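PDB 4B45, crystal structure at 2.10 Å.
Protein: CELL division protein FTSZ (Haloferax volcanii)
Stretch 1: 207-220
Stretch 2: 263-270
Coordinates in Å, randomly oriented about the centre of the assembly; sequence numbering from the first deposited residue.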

# COMPACT_ATOMS: atom_id res chain seq x y z
N VAL A 207 7.26 -7.00 -19.74
CA VAL A 207 7.43 -7.39 -18.35
C VAL A 207 8.26 -6.37 -17.57
O VAL A 207 9.41 -6.09 -17.91
N VAL A 208 7.66 -5.82 -16.52
CA VAL A 208 8.24 -4.75 -15.73
C VAL A 208 9.20 -5.28 -14.65
O VAL A 208 8.75 -5.91 -13.69
N ASP A 209 10.49 -5.01 -14.80
CA ASP A 209 11.48 -5.46 -13.82
C ASP A 209 11.08 -4.98 -12.43
O ASP A 209 10.50 -3.91 -12.28
N THR A 210 11.41 -5.77 -11.41
CA THR A 210 11.17 -5.37 -10.02
C THR A 210 11.97 -4.12 -9.69
O THR A 210 11.58 -3.32 -8.84
N SER A 211 13.10 -3.95 -10.38
CA SER A 211 13.97 -2.82 -10.09
C SER A 211 13.33 -1.47 -10.44
O SER A 211 13.74 -0.43 -9.90
N GLU A 212 12.33 -1.48 -11.33
CA GLU A 212 11.60 -0.25 -11.67
C GLU A 212 10.77 0.23 -10.48
O GLU A 212 10.61 1.43 -10.27
N VAL A 213 10.22 -0.72 -9.74
CA VAL A 213 9.47 -0.40 -8.51
C VAL A 213 10.42 0.15 -7.46
O VAL A 213 10.15 1.20 -6.85
N ILE A 214 11.55 -0.53 -7.28
CA ILE A 214 12.54 -0.12 -6.29
C ILE A 214 13.10 1.27 -6.58
O ILE A 214 13.24 2.10 -5.68
N ASN A 215 13.42 1.53 -7.84
CA ASN A 215 13.96 2.84 -8.20
C ASN A 215 12.93 3.97 -8.16
O ASN A 215 13.27 5.14 -7.95
N THR A 216 11.67 3.62 -8.35
CA THR A 216 10.59 4.59 -8.18
C THR A 216 10.45 5.02 -6.71
O THR A 216 10.30 6.21 -6.41
N LEU A 217 10.52 4.05 -5.80
CA LEU A 217 10.37 4.32 -4.37
C LEU A 217 11.66 4.79 -3.70
O LEU A 217 11.64 5.22 -2.54
N ARG A 218 12.77 4.72 -4.43
CA ARG A 218 14.10 4.97 -3.90
C ARG A 218 14.28 6.37 -3.30
O ARG A 218 15.06 6.56 -2.37
N SER A 219 13.55 7.33 -3.85
CA SER A 219 13.61 8.71 -3.37
C SER A 219 13.13 8.87 -1.92
O SER A 219 13.54 9.79 -1.22
N GLY A 220 12.25 7.97 -1.48
CA GLY A 220 11.76 8.03 -0.12
C GLY A 220 10.50 8.86 0.08
O GLY A 220 9.88 9.35 -0.88
N ALA A 263 5.00 14.57 -7.92
CA ALA A 263 5.87 13.52 -7.42
C ALA A 263 7.27 13.55 -8.02
O ALA A 263 7.49 14.03 -9.13
N ASP A 264 8.22 13.02 -7.26
CA ASP A 264 9.61 13.00 -7.68
C ASP A 264 9.85 11.89 -8.71
O ASP A 264 10.70 12.02 -9.59
N ALA A 265 9.12 10.79 -8.58
CA ALA A 265 9.32 9.67 -9.48
C ALA A 265 7.98 9.00 -9.76
O ALA A 265 7.03 9.15 -9.00
N ALA A 266 7.91 8.28 -10.87
CA ALA A 266 6.67 7.61 -11.22
C ALA A 266 6.98 6.35 -12.00
O ALA A 266 8.00 6.26 -12.68
N LEU A 267 6.08 5.38 -11.89
CA LEU A 267 6.15 4.17 -12.69
C LEU A 267 4.79 3.91 -13.33
O LEU A 267 3.78 3.73 -12.64
N VAL A 268 4.76 3.90 -14.65
CA VAL A 268 3.52 3.70 -15.37
C VAL A 268 3.46 2.31 -15.95
O VAL A 268 4.26 1.94 -16.81
N VAL A 269 2.50 1.54 -15.47
CA VAL A 269 2.31 0.18 -15.94
C VAL A 269 0.96 0.15 -16.62
O VAL A 269 -0.06 0.53 -16.03
N ILE A 270 0.96 -0.24 -17.89
CA ILE A 270 -0.27 -0.51 -18.60
C ILE A 270 -0.43 -2.02 -18.62
O ILE A 270 0.46 -2.74 -19.09

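The helix of stretch 1 lies across the strand of stretch 2 in a nearly antiparallel sense, 153° between their directions, with the axes coming within 7.6 Å. The backbones come nearest at Thr 216 and Ala 265, whose CA atoms are 5.4 Å apart. No direct hydrogen bond crosses the contact, so its logic is shape, apolar packing and one water.

The walk along stretch 2 begins at the corner, with Asp 264. Its side chain (chi1 t) points toward the turn that follows the helix, where Asp 264 OD2 sits 3.2 Å from Ser 219 CB. The two polar ends are neighbours without being bonded: Ser 219 OG (chi1 p) is 3.5 Å from Asp 264 OD2, but the angle is poor.

Ala 265 points toward the helix, and its single methyl fits against backbone, with Ala 265 CB 3.5 Å from Thr 216 O. The methyl of Thr 216 joins it, CG2 lying 4.2 Å from Ala 265 CB.

Ala 266 follows the alternation of a strand and turns its CB away, yet its carbonyl still takes part. A water donates to Ala 266 O at 3.0 Å and to Thr 216 OG1 at 2.8 Å, bridging a gap of 3.9 Å between Thr 216 OG1 and Ala 266 O. The threonine, in rotamer m, gives its own proton back to the helix, OG1 to Glu 212 O at 2.6 Å, which leaves the oxygen free to accept from the water. A buried hydroxyl is thus satisfied as both donor and acceptor.

Leu 267 points toward stretch 1 and is the centre of the contact, burying more area in it than any other residue. With chi1 t and chi2 p, it reaches from the helix back to the loop before it: its CB is 3.4 Å from Thr 216 OG1, its CD1 is 3.9 Å from Glu 212 CB, and its CD2 is 3.8 Å from Val 213 CG2 and 4.3 Å from Val 208 CG1. Glu 212 (chi1 m) offers its CB here while its carboxylate leads away. Val 213, rotamer t, points its CA-to-CB bond away, but its CG2 still reaches the leucine.

Val 269 (t) points toward stretch 1 again and meets Val 208 (t) just before the helix, CG2 to CG2 at 4.1 Å. The readable rule is alternation, with Ala 265, Leu 267 and Val 269 all facing in.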

# COMPACT_ATOMS: atom_id res chain seq x y z
CB VAL A 207 8.08 -8.79 -18.24
CG1 VAL A 207 8.43 -9.10 -16.78
CG2 VAL A 207 7.14 -9.84 -18.83
CB VAL A 208 7.14 -3.96 -15.00
CG1 VAL A 208 7.71 -2.74 -14.34
CG2 VAL A 208 6.03 -3.59 -15.97
CB ASP A 209 12.88 -4.91 -14.13
CG ASP A 209 13.50 -5.54 -15.37
OD1 ASP A 209 12.98 -6.56 -15.87
OD2 ASP A 209 14.54 -5.00 -15.84
CB THR A 210 11.56 -6.54 -9.08
OG1 THR A 210 10.59 -7.58 -9.21
CG2 THR A 210 11.67 -6.09 -7.63
CB SER A 211 15.32 -2.99 -10.81
OG SER A 211 15.14 -3.02 -12.22
CB GLU A 212 10.64 -0.46 -12.87
CG GLU A 212 11.16 -1.30 -14.02
CD GLU A 212 12.29 -0.64 -14.76
OE1 GLU A 212 12.55 0.56 -14.52
OE2 GLU A 212 12.94 -1.32 -15.59
CB VAL A 213 8.71 -1.64 -7.98
CG1 VAL A 213 8.05 -1.35 -6.65
CG2 VAL A 213 7.67 -2.10 -9.00
CB ILE A 214 13.69 -1.13 -6.22
CG1 ILE A 214 13.14 -2.50 -5.80
CG2 ILE A 214 14.79 -0.65 -5.25
CD1 ILE A 214 14.19 -3.51 -5.40
CB ASN A 215 14.69 2.74 -9.54
CG ASN A 215 15.96 1.92 -9.43
OD1 ASN A 215 16.35 1.53 -8.32
ND2 ASN A 215 16.61 1.65 -10.56
CB THR A 216 9.25 4.04 -8.71
OG1 THR A 216 9.39 3.73 -10.11
CG2 THR A 216 8.13 5.06 -8.54
CB LEU A 217 9.85 3.07 -3.66
CG LEU A 217 8.44 2.70 -4.12
CD1 LEU A 217 8.01 1.36 -3.56
CD2 LEU A 217 7.46 3.82 -3.73
CB ARG A 218 15.15 4.73 -4.99
CG ARG A 218 16.57 4.54 -4.48
CD ARG A 218 17.45 3.91 -5.56
NE ARG A 218 17.56 4.75 -6.76
CZ ARG A 218 18.12 4.36 -7.90
NH1 ARG A 218 18.63 3.13 -8.00
NH2 ARG A 218 18.19 5.18 -8.94
CB SER A 219 12.79 9.60 -4.30
OG SER A 219 11.66 8.90 -4.79
CB ALA A 263 5.24 12.16 -7.63
CB ASP A 264 10.53 12.84 -6.46
CG ASP A 264 11.99 12.73 -6.84
OD1 ASP A 264 12.59 13.77 -7.21
OD2 ASP A 264 12.55 11.61 -6.77
CB ALA A 265 10.29 8.65 -8.88
CB ALA A 266 5.79 8.52 -12.04
CB LEU A 267 6.59 2.98 -11.84
CG LEU A 267 6.47 1.65 -12.57
CD1 LEU A 267 7.45 1.61 -13.76
CD2 LEU A 267 6.69 0.48 -11.63
CB VAL A 268 3.39 4.71 -16.51
CG1 VAL A 268 2.03 4.57 -17.17
CG2 VAL A 268 3.63 6.11 -15.98
CB VAL A 269 2.39 -0.85 -14.77
CG1 VAL A 269 2.16 -2.28 -15.26
CG2 VAL A 269 3.73 -0.77 -14.05
CB ILE A 270 -0.20 -0.01 -20.06
CG1 ILE A 270 0.13 1.48 -20.09
CG2 ILE A 270 -1.50 -0.30 -20.80
CD1 ILE A 270 -0.73 2.30 -19.19
O HOH W 1 10.63 5.90 -11.36